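Local coordinates for protein NleB (Escherichia coli, PDB 6E66) that belongs to the SseK/NleB family of bacterial proteins and probably has a GT-A type fold built round a mixed beta-sheet, at residues 30-35 with 294-299; 35-40 with 258-263; 90-95 with 116-121. All coordinates share one frame; numbering follows the deposited sequence.

Contact 1 (30-35 with 294-299); sequences AGKEYS and HFNYSS
Tyr-34 and Phe-295 form an edge-to-face (T-shaped) aromatic pair beside the Schellman motif that ends helix 282-294. The ring centroids lie 5.1 Å apart and the planes are turned 80° against each other. Phe-295 supplies the edge and Tyr-34 the face. CE1 of Phe-295 sits over the centre of the Tyr-34 ring, while CD1 of Phe-295 comes within 3.6 Å of CZ of Tyr-34. CG of Tyr-34 lies beside its backbone N (chi1 -60°), which puts the ring face against the Phe-295 edge.

A water extends the link beyond the rings. It lies at the edge of the phenol ring, in its plane. Tyr-34 OH donates to this water over 2.7 Å. The water in turn donates to Phe-295 O, also at 2.7 Å, so the hydroxyl reaches the helix end through one bridge.

In the Schellman motif Asn-296 is the C-prime residue and has a positive phi of 60°. Ala-30 packs on this turn. Its CB lies 3.7 Å from Phe-295 O and 3.9 Å from Asn-296 O.

Neighbours cover more of the Phe-295 ring. CD2 of His-294 stands 3.6 Å above one face, and Phe-309 makes a second edge-to-face pair. His-294 NE2 is hydrogen-bonded to Asp-237.

Contact 2 (35-40 with 258-263); sequences SLEPID and VVNRSN
The backbones come nearest at Ile-39 and Asn-260, whose CA atoms are 5.3 Å apart, and no hydrogen bond joins the two segments. The contact is made by packing. Ile-39 meets Asn-260 with its CG1 branch. With CG1 beside the backbone N of Ile-39 (chi1 -72°), this branch comes to 3.8 Å from Asn-260 CA. The two side chains cross at about a right angle. On the same strand, Pro-38 O lies 4.0 Å from Asn-260 CB.

The Glu-37 chain, bent at chi2, passes the amide nitrogen. Its CB is 3.8 Å from Asn-260 ND2. The carboxylate and amide planes stand 39° apart, and the two groups are not hydrogen-bonded. The amide oxygen is held within its own segment. Arg-261 NH1 donates to Asn-260 OD1 over 2.9 Å, in the carbonyl plane and on a lone pair. This bond limits the rotation of the amide.

Ile-39 and Glu-37 also pair through their backbones with Leu-233 and Ala-235 of strand 233-236. The contact therefore sets the small antiparallel sheet of strand 32-39 against segment 258-263, which runs out of strand 256-259 in the mixed sheet, consistent with the central sheet of a GT-A type fold.

Contact 3 (90-95 with 116-121); sequences VLVDGN and IIYRAD
Val-90, Leu-91 and Val-92 pair in parallel with Ile-116, Ile-117 and Tyr-118. Three backbone hydrogen bonds join these two segments. Ile-117 N donates to Val-90 O over 2.9 Å. Val-92 N donates to Ile-117 O over 2.8 Å, and Arg-119 N to Val-92 O over the same 2.8 Å. The axes of the short segments 90-93 and 116-118 make an angle of 40°. The strands belong to a beta-alpha-beta unit with helix 98-110 as the crossover.

Apolar contacts lie on both faces of the sheet. On one, Val-90 and Ile-116 lie side by side, with Val-90 CB 3.8 Å from Ile-116 CD1. Further along this face, Val-92 CG2 touches Ile-116 CG2 and comes obliquely to the Tyr-118 ring, 3.5 Å from CD2. On the other face, Leu-91 CD1 reaches past Ile-117 to the backbone of Arg-119.

The polar contacts gather just past the last bridge, Val-92 with Tyr-118. Arg-119 NE forms a salt bridge with Asp-93 OD2 at 2.7 Å. NE meets OD2 from above the carboxylate plane, 61° out of it. The arginine chain is bent at chi2 and chi3 (chi3 55°), which turns NE back to the acid. A water donates to Asp-93 OD1 over 2.7 Å and accepts from Ala-120 N.

Asp-93 OD2 has a further partner in Trp-184 NE1. Both oxygens of this buried carboxylate are thus bonded, and its partners from several parts of the chain limit how it can turn.

In the fold
Contacts 1 and 2 follow each other on strand 32-39 and share Ser-35. Their centres are about 17 Å apart. Contact 1 joins the turn before this strand and its first part to the loop after helix 282-294. Contact 2 joins its last part to segment 258-263. Along the chain contact 1 spans contact 2, and contact 2 spans contact 3. Contact 3 closes locally, over one beta-alpha-beta unit. Its centre is about 25 Å from that of contact 2 and about 35 Å from that of contact 1; contacts 1 and 3 lie on opposite sides of the chain's centre. Contacts 2 and 3 both reach the six-stranded mixed sheet, contact 2 at strand 256-259, contact 3 at strand 88-93 and the outermost strand 114-118. The N-terminal strand is thus packed against late parts of the chain.

Contact 1 (30-35 with 294-299)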
ATOM      1  N   ALA A  30       2.927 -23.450  -7.619  1.00 37.22           N
ATOM      2  CA  ALA A  30       2.533 -23.596  -9.021  1.00 37.14           C
ATOM      3  C   ALA A  30       3.602 -24.329  -9.826  1.00 41.18           C
ATOM      4  O   ALA A  30       3.722 -24.141 -11.037  1.00 38.48           O
ATOM      5  CB  ALA A  30       2.208 -22.244  -9.666  1.00 35.30           C
ATOM      6  N   GLY A  31       4.383 -25.173  -9.150  1.00 44.62           N
ATOM      7  CA  GLY A  31       5.461 -25.906  -9.765  1.00 43.02           C
ATOM      8  C   GLY A  31       6.797 -25.194  -9.763  1.00 44.58           C
ATOM      9  O   GLY A  31       7.829 -25.853  -9.912  1.00 43.75           O
ATOM     10  N   LYS A  32       6.809 -23.876  -9.585  1.00 42.73           N
ATOM     11  CA  LYS A  32       8.017 -23.070  -9.703  1.00 43.71           C
ATOM     12  C   LYS A  32       8.651 -22.848  -8.332  1.00 46.14           C
ATOM     13  O   LYS A  32       7.949 -22.703  -7.324  1.00 49.40           O
ATOM     14  CB  LYS A  32       7.694 -21.730 -10.367  1.00 44.29           C
ATOM     15  CG  LYS A  32       8.910 -20.920 -10.785  1.00 44.56           C
ATOM     16  CD  LYS A  32       8.502 -19.734 -11.667  1.00 50.97           C
ATOM     17  CE  LYS A  32       9.721 -18.915 -12.121  1.00 52.47           C
ATOM     18  NZ  LYS A  32       9.760 -17.564 -11.485  1.00 54.26           N
ATOM     19  N   GLU A  33       9.980 -22.837  -8.294  1.00 48.56           N
ATOM     20  CA  GLU A  33      10.725 -22.732  -7.045  1.00 51.23           C
ATOM     21  C   GLU A  33      11.244 -21.309  -6.858  1.00 48.17           C
ATOM     22  O   GLU A  33      11.534 -20.606  -7.830  1.00 48.59           O
ATOM     23  CB  GLU A  33      11.894 -23.720  -7.023  1.00 56.38           C
ATOM     24  CG  GLU A  33      12.247 -24.250  -5.634  1.00 57.57           C
ATOM     25  CD  GLU A  33      12.991 -25.583  -5.674  1.00 67.98           C
ATOM     26  OE1 GLU A  33      14.207 -25.599  -5.358  1.00 71.31           O
ATOM     27  OE2 GLU A  33      12.361 -26.610  -6.027  1.00 71.28           O
ATOM     28  N   TYR A  34      11.345 -20.882  -5.596  1.00 46.91           N
ATOM     29  CA  TYR A  34      11.793 -19.533  -5.274  1.00 48.97           C
ATOM     30  C   TYR A  34      12.737 -19.580  -4.086  1.00 46.50           C
ATOM     31  O   TYR A  34      12.643 -20.461  -3.230  1.00 53.79           O
ATOM     32  CB  TYR A  34      10.633 -18.594  -4.933  1.00 40.67           C
ATOM     33  CG  TYR A  34       9.634 -18.436  -6.035  1.00 37.24           C
ATOM     34  CD1 TYR A  34       8.567 -19.306  -6.148  1.00 38.58           C
ATOM     35  CD2 TYR A  34       9.756 -17.424  -6.963  1.00 36.17           C
ATOM     36  CE1 TYR A  34       7.654 -19.173  -7.151  1.00 41.45           C
ATOM     37  CE2 TYR A  34       8.834 -17.273  -7.965  1.00 37.15           C
ATOM     38  CZ  TYR A  34       7.790 -18.157  -8.060  1.00 31.51           C
ATOM     39  OH  TYR A  34       6.868 -18.035  -9.066  1.00 32.94           O
ATOM     40  N   SER A  35      13.631 -18.606  -4.029  1.00 44.51           N
ATOM     41  CA  SER A  35      14.521 -18.511  -2.887  1.00 45.88           C
ATOM     42  C   SER A  35      13.829 -17.822  -1.724  1.00 43.08           C
ATOM     43  O   SER A  35      13.014 -16.916  -1.906  1.00 45.09           O
ATOM     44  CB  SER A  35      15.794 -17.757  -3.261  1.00 48.06           C
ATOM     45  OG  SER A  35      16.762 -18.672  -3.751  1.00 61.57           O
ATOM     46  N   HIS A 294       1.540 -12.742 -10.143  1.00 23.65           N
ATOM     47  CA  HIS A 294       2.993 -12.849 -10.135  1.00 29.22           C
ATOM     48  C   HIS A 294       3.443 -14.273  -9.832  1.00 30.45           C
ATOM     49  O   HIS A 294       4.470 -14.726 -10.340  1.00 30.81           O
ATOM     50  CB  HIS A 294       3.593 -11.896  -9.099  1.00 27.38           C
ATOM     51  CG  HIS A 294       5.066 -12.085  -8.891  1.00 26.25           C
ATOM     52  ND1 HIS A 294       6.009 -11.527  -9.721  1.00 28.98           N
ATOM     53  CD2 HIS A 294       5.752 -12.748  -7.933  1.00 27.67           C
ATOM     54  CE1 HIS A 294       7.216 -11.847  -9.292  1.00 28.23           C
ATOM     55  NE2 HIS A 294       7.088 -12.591  -8.210  1.00 30.51           N
ATOM     56  N   PHE A 295       2.696 -14.989  -9.005  1.00 29.22           N
ATOM     57  CA  PHE A 295       3.071 -16.343  -8.647  1.00 32.58           C
ATOM     58  C   PHE A 295       2.355 -17.385  -9.489  1.00 31.76           C
ATOM     59  O   PHE A 295       2.428 -18.571  -9.169  1.00 34.29           O
ATOM     60  CB  PHE A 295       2.827 -16.559  -7.159  1.00 25.85           C
ATOM     61  CG  PHE A 295       3.880 -15.939  -6.301  1.00 26.56           C
ATOM     62  CD1 PHE A 295       5.184 -16.413  -6.335  1.00 26.86           C
ATOM     63  CD2 PHE A 295       3.583 -14.855  -5.485  1.00 30.43           C
ATOM     64  CE1 PHE A 295       6.163 -15.833  -5.537  1.00 30.96           C
ATOM     65  CE2 PHE A 295       4.550 -14.278  -4.691  1.00 27.75           C
ATOM     66  CZ  PHE A 295       5.839 -14.766  -4.707  1.00 28.32           C
ATOM     67  N   ASN A 296       1.684 -16.959 -10.566  1.00 32.85           N
ATOM     68  CA  ASN A 296       0.965 -17.841 -11.490  1.00 37.46           C
ATOM     69  C   ASN A 296      -0.138 -18.631 -10.803  1.00 37.21           C
ATOM     70  O   ASN A 296      -0.447 -19.755 -11.197  1.00 33.89           O
ATOM     71  CB  ASN A 296       1.920 -18.786 -12.214  1.00 32.86           C
ATOM     72  CG  ASN A 296       3.052 -18.052 -12.833  1.00 37.69           C
ATOM     73  OD1 ASN A 296       2.840 -17.067 -13.541  1.00 38.49           O
ATOM     74  ND2 ASN A 296       4.276 -18.496 -12.551  1.00 39.56           N
ATOM     75  N   TYR A 297      -0.757 -18.036  -9.794  1.00 33.77           N
ATOM     76  CA  TYR A 297      -1.916 -18.646  -9.174  1.00 31.95           C
ATOM     77  C   TYR A 297      -3.062 -18.684 -10.168  1.00 37.03           C
ATOM     78  O   TYR A 297      -3.220 -17.772 -10.982  1.00 36.16           O
ATOM     79  CB  TYR A 297      -2.295 -17.850  -7.934  1.00 35.04           C
ATOM     80  CG  TYR A 297      -3.478 -18.383  -7.183  1.00 32.28           C
ATOM     81  CD1 TYR A 297      -4.776 -18.065  -7.581  1.00 33.76           C
ATOM     82  CD2 TYR A 297      -3.303 -19.178  -6.064  1.00 32.23           C
ATOM     83  CE1 TYR A 297      -5.858 -18.533  -6.894  1.00 36.86           C
ATOM     84  CE2 TYR A 297      -4.374 -19.653  -5.370  1.00 34.43           C
ATOM     85  CZ  TYR A 297      -5.651 -19.324  -5.786  1.00 35.17           C
ATOM     86  OH  TYR A 297      -6.731 -19.800  -5.094  1.00 37.42           O
ATOM     87  N   SER A 298      -3.850 -19.759 -10.124  1.00 32.75           N
ATOM     88  CA  SER A 298      -5.016 -19.906 -10.989  1.00 32.89           C
ATOM     89  C   SER A 298      -6.073 -20.708 -10.244  1.00 35.19           C
ATOM     90  O   SER A 298      -5.889 -21.094  -9.087  1.00 37.46           O
ATOM     91  CB  SER A 298      -4.652 -20.578 -12.307  1.00 35.96           C
ATOM     92  OG  SER A 298      -4.412 -21.958 -12.094  1.00 40.40           O
ATOM     93  N   SER A 299      -7.198 -20.943 -10.916  1.00 39.08           N
ATOM     94  CA  SER A 299      -8.296 -21.694 -10.319  1.00 40.62           C
ATOM     95  C   SER A 299      -7.938 -23.157 -10.083  1.00 38.18           C
ATOM     96  O   SER A 299      -8.607 -23.827  -9.290  1.00 38.91           O
ATOM     97  CB  SER A 299      -9.532 -21.600 -11.214  1.00 43.18           C
ATOM     98  OG  SER A 299      -9.268 -22.163 -12.493  1.00 40.23           O
TER
HETATM   99  O   HOH W   1       4.831 -19.788  -9.119  1.00 39.73           O

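Contact 2 (35-40 with 258-263)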
ATOM      1  N   SER A  35      13.631 -18.606  -4.029  1.00 44.51           N
ATOM      2  CA  SER A  35      14.521 -18.511  -2.887  1.00 45.88           C
ATOM      3  C   SER A  35      13.829 -17.822  -1.724  1.00 43.08           C
ATOM      4  O   SER A  35      13.014 -16.916  -1.906  1.00 45.09           O
ATOM      5  CB  SER A  35      15.794 -17.757  -3.261  1.00 48.06           C
ATOM      6  OG  SER A  35      16.762 -18.672  -3.751  1.00 61.57           O
ATOM      7  N   LEU A  36      14.149 -18.272  -0.518  1.00 40.57           N
ATOM      8  CA  LEU A  36      13.710 -17.609   0.704  1.00 39.38           C
ATOM      9  C   LEU A  36      14.623 -16.412   0.942  1.00 42.81           C
ATOM     10  O   LEU A  36      15.735 -16.560   1.438  1.00 46.44           O
ATOM     11  CB  LEU A  36      13.750 -18.587   1.869  1.00 42.74           C
ATOM     12  CG  LEU A  36      12.874 -18.366   3.104  1.00 49.06           C
ATOM     13  CD1 LEU A  36      11.381 -18.196   2.744  1.00 41.08           C
ATOM     14  CD2 LEU A  36      13.074 -19.528   4.077  1.00 42.05           C
ATOM     15  N   GLU A  37      14.167 -15.222   0.579  1.00 41.73           N
ATOM     16  CA  GLU A  37      15.006 -14.032   0.666  1.00 35.11           C
ATOM     17  C   GLU A  37      14.931 -13.422   2.062  1.00 39.28           C
ATOM     18  O   GLU A  37      13.856 -13.370   2.653  1.00 39.92           O
ATOM     19  CB  GLU A  37      14.556 -12.991  -0.347  1.00 37.41           C
ATOM     20  CG  GLU A  37      14.496 -13.482  -1.769  1.00 39.40           C
ATOM     21  CD  GLU A  37      15.837 -13.446  -2.441  1.00 49.40           C
ATOM     22  OE1 GLU A  37      16.813 -13.019  -1.788  1.00 54.38           O
ATOM     23  OE2 GLU A  37      15.914 -13.837  -3.626  1.00 57.72           O
ATOM     24  N   PRO A  38      16.043 -12.924   2.601  1.00 41.09           N
ATOM     25  CA  PRO A  38      16.007 -12.323   3.935  1.00 42.18           C
ATOM     26  C   PRO A  38      15.675 -10.839   3.899  1.00 41.44           C
ATOM     27  O   PRO A  38      15.991 -10.110   2.957  1.00 39.17           O
ATOM     28  CB  PRO A  38      17.438 -12.545   4.441  1.00 42.71           C
ATOM     29  CG  PRO A  38      18.276 -12.471   3.174  1.00 43.97           C
ATOM     30  CD  PRO A  38      17.401 -12.920   2.023  1.00 36.49           C
ATOM     31  N   ILE A  39      15.031 -10.385   4.966  1.00 42.56           N
ATOM     32  CA  ILE A  39      14.723  -8.975   5.147  1.00 40.36           C
ATOM     33  C   ILE A  39      15.485  -8.512   6.382  1.00 40.61           C
ATOM     34  O   ILE A  39      15.198  -8.957   7.501  1.00 42.12           O
ATOM     35  CB  ILE A  39      13.211  -8.726   5.265  1.00 42.08           C
ATOM     36  CG1 ILE A  39      12.544  -8.910   3.901  1.00 36.66           C
ATOM     37  CG2 ILE A  39      12.933  -7.299   5.712  1.00 39.41           C
ATOM     38  CD1 ILE A  39      11.981 -10.239   3.691  1.00 40.83           C
ATOM     39  N   ASP A  40      16.457  -7.617   6.166  1.00 46.00           N
ATOM     40  CA  ASP A  40      17.433  -7.175   7.162  1.00 46.35           C
ATOM     41  C   ASP A  40      16.773  -6.605   8.405  1.00 49.38           C
ATOM     42  O   ASP A  40      15.641  -6.114   8.379  1.00 44.42           O
ATOM     43  CB  ASP A  40      18.320  -6.058   6.609  1.00 46.58           C
ATOM     44  CG  ASP A  40      19.357  -6.552   5.663  1.00 54.11           C
ATOM     45  OD1 ASP A  40      19.699  -7.756   5.732  1.00 69.53           O
ATOM     46  OD2 ASP A  40      19.838  -5.726   4.857  1.00 56.70           O
ATOM     47  N   VAL A 258       5.514  -7.590   3.761  1.00 23.25           N
ATOM     48  CA  VAL A 258       6.950  -7.373   3.825  1.00 23.68           C
ATOM     49  C   VAL A 258       7.539  -7.636   2.450  1.00 22.80           C
ATOM     50  O   VAL A 258       7.171  -8.603   1.776  1.00 25.51           O
ATOM     51  CB  VAL A 258       7.624  -8.252   4.904  1.00 29.58           C
ATOM     52  CG1 VAL A 258       7.024  -7.955   6.271  1.00 33.41           C
ATOM     53  CG2 VAL A 258       7.486  -9.749   4.589  1.00 28.16           C
ATOM     54  N   VAL A 259       8.423  -6.741   2.014  1.00 25.48           N
ATOM     55  CA  VAL A 259       9.117  -6.854   0.738  1.00 25.45           C
ATOM     56  C   VAL A 259      10.586  -6.648   1.021  1.00 23.94           C
ATOM     57  O   VAL A 259      10.950  -5.867   1.901  1.00 22.80           O
ATOM     58  CB  VAL A 259       8.640  -5.818  -0.313  1.00 25.61           C
ATOM     59  CG1 VAL A 259       7.208  -6.132  -0.802  1.00 25.56           C
ATOM     60  CG2 VAL A 259       8.729  -4.399   0.283  1.00 21.67           C
ATOM     61  N   ASN A 260      11.439  -7.327   0.259  1.00 23.84           N
ATOM     62  CA  ASN A 260      12.869  -7.215   0.483  1.00 29.09           C
ATOM     63  C   ASN A 260      13.511  -6.107  -0.340  1.00 26.24           C
ATOM     64  O   ASN A 260      14.737  -5.989  -0.322  1.00 27.76           O
ATOM     65  CB  ASN A 260      13.562  -8.552   0.192  1.00 31.32           C
ATOM     66  CG  ASN A 260      13.702  -8.829  -1.294  1.00 32.24           C
ATOM     67  OD1 ASN A 260      12.817  -8.507  -2.092  1.00 30.36           O
ATOM     68  ND2 ASN A 260      14.804  -9.454  -1.670  1.00 31.54           N
ATOM     69  N   ARG A 261      12.720  -5.289  -1.046  1.00 27.25           N
ATOM     70  CA  ARG A 261      13.233  -4.277  -1.969  1.00 24.28           C
ATOM     71  C   ARG A 261      12.094  -3.390  -2.456  1.00 24.60           C
ATOM     72  O   ARG A 261      10.922  -3.771  -2.423  1.00 20.03           O
ATOM     73  CB  ARG A 261      13.954  -4.915  -3.168  1.00 26.73           C
ATOM     74  CG  ARG A 261      13.067  -5.744  -4.142  1.00 30.01           C
ATOM     75  CD  ARG A 261      13.985  -6.662  -4.943  1.00 31.79           C
ATOM     76  NE  ARG A 261      13.388  -7.376  -6.071  1.00 30.94           N
ATOM     77  CZ  ARG A 261      12.904  -8.618  -6.028  1.00 28.69           C
ATOM     78  NH1 ARG A 261      12.878  -9.324  -4.891  1.00 27.54           N
ATOM     79  NH2 ARG A 261      12.425  -9.156  -7.139  1.00 26.85           N
ATOM     80  N   SER A 262      12.457  -2.198  -2.915  1.00 22.68           N
ATOM     81  CA  SER A 262      11.483  -1.335  -3.546  1.00 25.87           C
ATOM     82  C   SER A 262      11.135  -1.868  -4.940  1.00 26.90           C
ATOM     83  O   SER A 262      11.892  -2.625  -5.564  1.00 21.41           O
ATOM     84  CB  SER A 262      12.015   0.105  -3.613  1.00 27.09           C
ATOM     85  OG  SER A 262      13.334   0.152  -4.134  1.00 29.37           O
ATOM     86  N   ASN A 263       9.950  -1.478  -5.418  1.00 23.99           N
ATOM     87  CA  ASN A 263       9.493  -1.852  -6.763  1.00 21.04           C
ATOM     88  C   ASN A 263       9.488  -3.369  -6.943  1.00 21.82           C
ATOM     89  O   ASN A 263       9.864  -3.909  -7.989  1.00 23.68           O
ATOM     90  CB  ASN A 263      10.330  -1.122  -7.826  1.00 25.53           C
ATOM     91  CG  ASN A 263      10.118   0.388  -7.741  1.00 23.89           C
ATOM     92  OD1 ASN A 263       8.977   0.831  -7.721  1.00 23.49           O
ATOM     93  ND2 ASN A 263      11.188   1.168  -7.600  1.00 20.27           N
TER

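Contact 3 (90-95 with 116-121)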
ATOM      1  N   VAL A  90       5.200   6.619   9.395  1.00 28.23           N
ATOM      2  CA  VAL A  90       3.744   6.623   9.314  1.00 29.12           C
ATOM      3  C   VAL A  90       3.412   7.494   8.115  1.00 32.36           C
ATOM      4  O   VAL A  90       3.688   8.700   8.129  1.00 30.18           O
ATOM      5  CB  VAL A  90       3.064   7.162  10.587  1.00 32.30           C
ATOM      6  CG1 VAL A  90       1.570   6.885  10.533  1.00 34.86           C
ATOM      7  CG2 VAL A  90       3.683   6.539  11.864  1.00 30.43           C
ATOM      8  N   LEU A  91       2.864   6.885   7.059  1.00 32.08           N
ATOM      9  CA  LEU A  91       2.381   7.651   5.916  1.00 26.05           C
ATOM     10  C   LEU A  91       0.996   8.190   6.242  1.00 29.06           C
ATOM     11  O   LEU A  91       0.066   7.411   6.491  1.00 26.70           O
ATOM     12  CB  LEU A  91       2.339   6.774   4.676  1.00 26.03           C
ATOM     13  CG  LEU A  91       1.836   7.389   3.376  1.00 26.03           C
ATOM     14  CD1 LEU A  91       2.888   8.293   2.791  1.00 27.77           C
ATOM     15  CD2 LEU A  91       1.498   6.244   2.414  1.00 28.82           C
ATOM     16  N   VAL A  92       0.853   9.516   6.264  1.00 29.59           N
ATOM     17  CA  VAL A  92      -0.401  10.125   6.690  1.00 26.39           C
ATOM     18  C   VAL A  92      -0.987  10.905   5.527  1.00 25.50           C
ATOM     19  O   VAL A  92      -0.300  11.239   4.560  1.00 26.85           O
ATOM     20  CB  VAL A  92      -0.225  11.032   7.931  1.00 30.67           C
ATOM     21  CG1 VAL A  92       0.348  10.227   9.099  1.00 27.89           C
ATOM     22  CG2 VAL A  92       0.691  12.206   7.611  1.00 30.74           C
ATOM     23  N   ASP A  93      -2.289  11.156   5.614  1.00 28.83           N
ATOM     24  CA  ASP A  93      -2.983  11.999   4.654  1.00 31.57           C
ATOM     25  C   ASP A  93      -4.300  12.437   5.264  1.00 29.60           C
ATOM     26  O   ASP A  93      -4.852  11.764   6.136  1.00 28.26           O
ATOM     27  CB  ASP A  93      -3.233  11.295   3.311  1.00 28.87           C
ATOM     28  CG  ASP A  93      -3.445  12.288   2.181  1.00 31.15           C
ATOM     29  OD1 ASP A  93      -3.167  13.490   2.420  1.00 30.44           O
ATOM     30  OD2 ASP A  93      -3.888  11.880   1.072  1.00 30.76           O
ATOM     31  N   GLY A  94      -4.812  13.555   4.755  1.00 30.24           N
ATOM     32  CA  GLY A  94      -5.990  14.225   5.283  1.00 32.99           C
ATOM     33  C   GLY A  94      -5.739  15.715   5.461  1.00 33.19           C
ATOM     34  O   GLY A  94      -4.616  16.188   5.443  1.00 31.98           O
ATOM     35  N   ASN A  95      -6.837  16.449   5.639  1.00 35.27           N
ATOM     36  CA  ASN A  95      -6.741  17.913   5.711  1.00 37.27           C
ATOM     37  C   ASN A  95      -6.389  18.374   7.134  1.00 41.77           C
ATOM     38  O   ASN A  95      -7.173  19.026   7.825  1.00 38.58           O
ATOM     39  CB  ASN A  95      -8.032  18.559   5.220  1.00 40.04           C
ATOM     40  CG  ASN A  95      -7.950  20.096   5.219  1.00 49.97           C
ATOM     41  OD1 ASN A  95      -6.861  20.678   5.149  1.00 51.73           O
ATOM     42  ND2 ASN A  95      -9.100  20.749   5.336  1.00 50.86           N
ATOM     43  N   ILE A 116       7.098  10.998  10.305  1.00 36.90           N
ATOM     44  CA  ILE A 116       5.760  11.266   9.796  1.00 35.73           C
ATOM     45  C   ILE A 116       5.910  11.736   8.362  1.00 37.25           C
ATOM     46  O   ILE A 116       6.511  12.787   8.109  1.00 38.39           O
ATOM     47  CB  ILE A 116       5.029  12.315  10.641  1.00 35.37           C
ATOM     48  CG1 ILE A 116       4.794  11.774  12.049  1.00 37.53           C
ATOM     49  CG2 ILE A 116       3.711  12.706   9.980  1.00 33.71           C
ATOM     50  CD1 ILE A 116       3.853  10.598  12.089  1.00 37.44           C
ATOM     51  N   ILE A 117       5.370  10.963   7.422  1.00 35.26           N
ATOM     52  CA  ILE A 117       5.510  11.239   5.995  1.00 30.51           C
ATOM     53  C   ILE A 117       4.136  11.600   5.443  1.00 30.07           C
ATOM     54  O   ILE A 117       3.206  10.788   5.496  1.00 30.72           O
ATOM     55  CB  ILE A 117       6.112  10.036   5.258  1.00 33.70           C
ATOM     56  CG1 ILE A 117       7.316   9.501   6.036  1.00 31.85           C
ATOM     57  CG2 ILE A 117       6.516  10.421   3.839  1.00 32.03           C
ATOM     58  CD1 ILE A 117       8.044   8.360   5.337  1.00 36.12           C
ATOM     59  N   TYR A 118       4.003  12.812   4.915  1.00 28.63           N
ATOM     60  CA  TYR A 118       2.739  13.221   4.331  1.00 33.05           C
ATOM     61  C   TYR A 118       2.630  12.719   2.896  1.00 27.43           C
ATOM     62  O   TYR A 118       3.545  12.905   2.098  1.00 30.49           O
ATOM     63  CB  TYR A 118       2.604  14.741   4.376  1.00 31.81           C
ATOM     64  CG  TYR A 118       2.497  15.280   5.782  1.00 36.42           C
ATOM     65  CD1 TYR A 118       3.632  15.635   6.497  1.00 31.85           C
ATOM     66  CD2 TYR A 118       1.254  15.424   6.397  1.00 33.39           C
ATOM     67  CE1 TYR A 118       3.527  16.109   7.792  1.00 39.32           C
ATOM     68  CE2 TYR A 118       1.142  15.895   7.681  1.00 36.28           C
ATOM     69  CZ  TYR A 118       2.277  16.246   8.375  1.00 36.54           C
ATOM     70  OH  TYR A 118       2.159  16.720   9.659  1.00 40.26           O
ATOM     71  N   ARG A 119       1.484  12.127   2.559  1.00 31.77           N
ATOM     72  CA  ARG A 119       1.308  11.587   1.214  1.00 28.90           C
ATOM     73  C   ARG A 119       1.566  12.637   0.148  1.00 32.19           C
ATOM     74  O   ARG A 119       2.164  12.335  -0.894  1.00 29.83           O
ATOM     75  CB  ARG A 119      -0.091  11.024   1.035  1.00 30.55           C
ATOM     76  CG  ARG A 119      -0.239  10.358  -0.348  1.00 30.34           C
ATOM     77  CD  ARG A 119      -1.628  10.465  -0.848  1.00 33.43           C
ATOM     78  NE  ARG A 119      -2.069  11.845  -0.865  1.00 34.31           N
ATOM     79  CZ  ARG A 119      -1.920  12.640  -1.908  1.00 38.63           C
ATOM     80  NH1 ARG A 119      -1.346  12.173  -3.004  1.00 43.49           N
ATOM     81  NH2 ARG A 119      -2.363  13.882  -1.859  1.00 38.23           N
ATOM     82  N   ALA A 120       1.124  13.880   0.386  1.00 30.38           N
ATOM     83  CA  ALA A 120       1.262  14.921  -0.630  1.00 30.57           C
ATOM     84  C   ALA A 120       2.702  15.384  -0.823  1.00 31.22           C
ATOM     85  O   ALA A 120       2.974  16.078  -1.807  1.00 35.72           O
ATOM     86  CB  ALA A 120       0.378  16.129  -0.291  1.00 32.96           C
ATOM     87  N   ASP A 121       3.631  15.027   0.070  1.00 30.90           N
ATOM     88  CA  ASP A 121       5.042  15.339  -0.136  1.00 34.28           C
ATOM     89  C   ASP A 121       5.818  14.205  -0.800  1.00 32.35           C
ATOM     90  O   ASP A 121       7.042  14.296  -0.902  1.00 31.70           O
ATOM     91  CB  ASP A 121       5.744  15.672   1.199  1.00 35.22           C
ATOM     92  CG  ASP A 121       5.031  16.760   1.999  1.00 38.45           C
ATOM     93  OD1 ASP A 121       4.272  17.561   1.406  1.00 39.41           O
ATOM     94  OD2 ASP A 121       5.236  16.809   3.230  1.00 41.86           O
TER
HETATM   95  O   HOH W   2      -0.695  14.661   2.600  1.00 34.13           O